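Long-range contact in putative outer membrane lipoprotein (Salmonella typhimurium LT2, PDB 2RD1), which is of unknown function but, as a putative palmitate-bearing lipoprotein with a small SH3-like beta domain, is probably tethered to the cell envelope: residues A[3-7]-A[16-21]. Sequence-based numbering, arbitrary orientation.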
# COMPACT_ATOMS: atom_id res chain seq x y z
N THR A 3 0.18 10.99 3.63
CA THR A 3 1.07 11.11 2.44
C THR A 3 1.74 9.77 2.18
O THR A 3 1.97 9.38 1.04
CB THR A 3 2.18 12.17 2.66
OG1 THR A 3 1.71 13.19 3.54
CG2 THR A 3 2.57 12.80 1.33
N ASN A 4 2.08 9.06 3.26
CA ASN A 4 2.71 7.76 3.13
C ASN A 4 1.90 6.68 3.82
O ASN A 4 1.35 6.88 4.89
CB ASN A 4 4.11 7.78 3.74
CG ASN A 4 5.17 8.30 2.79
OD1 ASN A 4 6.23 8.75 3.21
ND2 ASN A 4 4.89 8.23 1.49
N TYR A 5 1.83 5.53 3.17
CA TYR A 5 1.13 4.39 3.70
C TYR A 5 2.11 3.25 3.59
O TYR A 5 2.98 3.26 2.71
CB TYR A 5 -0.11 4.04 2.88
CG TYR A 5 -1.38 4.75 3.32
CD1 TYR A 5 -1.55 6.11 3.11
CD2 TYR A 5 -2.41 4.05 3.93
CE1 TYR A 5 -2.72 6.76 3.50
CE2 TYR A 5 -3.58 4.68 4.33
CZ TYR A 5 -3.73 6.04 4.11
OH TYR A 5 -4.90 6.66 4.50
N VAL A 6 2.00 2.30 4.50
CA VAL A 6 2.87 1.14 4.48
C VAL A 6 1.99 -0.07 4.24
O VAL A 6 1.04 -0.34 4.98
CB VAL A 6 3.62 0.96 5.81
CG1 VAL A 6 4.39 -0.36 5.79
CG2 VAL A 6 4.55 2.13 6.02
N MSE A 7 2.31 -0.77 3.16
CA MSE A 7 1.59 -1.95 2.73
C MSE A 7 2.38 -3.20 3.09
O MSE A 7 3.57 -3.29 2.83
CB MSE A 7 1.40 -1.89 1.22
CG MSE A 7 0.74 -3.10 0.59
SE MSE A 7 0.73 -2.96 -1.35
CE MSE A 7 -0.82 -1.84 -1.55
N VAL A 16 6.43 0.89 1.00
CA VAL A 16 5.95 2.23 1.34
C VAL A 16 5.31 2.84 0.09
O VAL A 16 5.84 2.72 -1.00
CB VAL A 16 7.11 3.14 1.80
CG1 VAL A 16 6.59 4.53 2.11
CG2 VAL A 16 7.80 2.53 3.01
N THR A 17 4.16 3.50 0.25
CA THR A 17 3.51 4.10 -0.90
C THR A 17 3.32 5.60 -0.71
O THR A 17 3.43 6.13 0.39
CB THR A 17 2.12 3.47 -1.17
OG1 THR A 17 1.21 3.85 -0.12
CG2 THR A 17 2.21 1.94 -1.24
N GLN A 18 3.03 6.29 -1.82
CA GLN A 18 2.79 7.72 -1.80
C GLN A 18 1.28 7.81 -1.96
O GLN A 18 0.73 7.43 -3.00
CB GLN A 18 3.49 8.40 -2.98
CG GLN A 18 4.99 8.14 -3.07
CD GLN A 18 5.66 8.93 -4.20
OE1 GLN A 18 5.20 8.92 -5.34
NE2 GLN A 18 6.76 9.60 -3.88
N GLY A 19 0.60 8.29 -0.92
CA GLY A 19 -0.84 8.38 -0.97
C GLY A 19 -1.47 7.04 -0.64
O GLY A 19 -0.79 6.01 -0.66
N LYS A 20 -2.76 7.03 -0.33
CA LYS A 20 -3.47 5.80 0.01
C LYS A 20 -3.80 4.97 -1.22
O LYS A 20 -4.42 5.46 -2.16
CB LYS A 20 -4.77 6.13 0.76
CG LYS A 20 -5.63 4.90 1.09
CD LYS A 20 -6.93 5.28 1.82
CE LYS A 20 -7.65 4.03 2.33
NZ LYS A 20 -8.90 4.34 3.08
N PRO A 21 -3.39 3.69 -1.23
CA PRO A 21 -3.67 2.81 -2.37
C PRO A 21 -5.17 2.69 -2.61
O PRO A 21 -5.96 2.80 -1.67
CB PRO A 21 -3.02 1.49 -1.95
CG PRO A 21 -1.86 1.95 -1.12
CD PRO A 21 -2.50 3.03 -0.27
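Tyr5 and Thr17 form the hydrogen-bonded pair near the open end of this antiparallel hairpin: Thr17 N gives a nearly straight bond to Tyr5 O (2.7 Å), and Tyr5 N returns a longer one to Thr17 O (3.3 Å). Thr17 O also accepts from Asn4 ND2 at 2.8 Å. The two donors reach this oxygen from opposite faces of its carbonyl plane, and the short side chain of Asn4 brings its amide within reach of a backbone carbonyl on the neighbouring strand. At the N-terminal end Gly19 N bonds to Thr3 O. Glycine fits here because its positive phi would press a CB against the preceding carbonyl. The hydroxyl of Thr17, placed by chi1 70° between backbone N and carbonyl carbon, donates to Gly19 O (3.0 Å) and so ties Thr17 to the carbonyl two residues on.

Packing differs between the faces. On the Tyr5 side, Lys20 lays its CB over one face of the phenol ring, a CH-pi contact 3.8 Å from the centroid, and its extended chain carries CD on to the hydroxyl. Pro21 CD nears Tyr5 CB, while Pro21 CG meets CE of Met7 (a selenomethionine) at 4.0 Å. On the other face Val6 and Val16 touch loosely through their CG2 methyls.

Strand 4-9 is central in its sheet, with 47-52 along its other edge; Pro21 also packs against Leu50 of that strand and Tyr32 of strand 29-33.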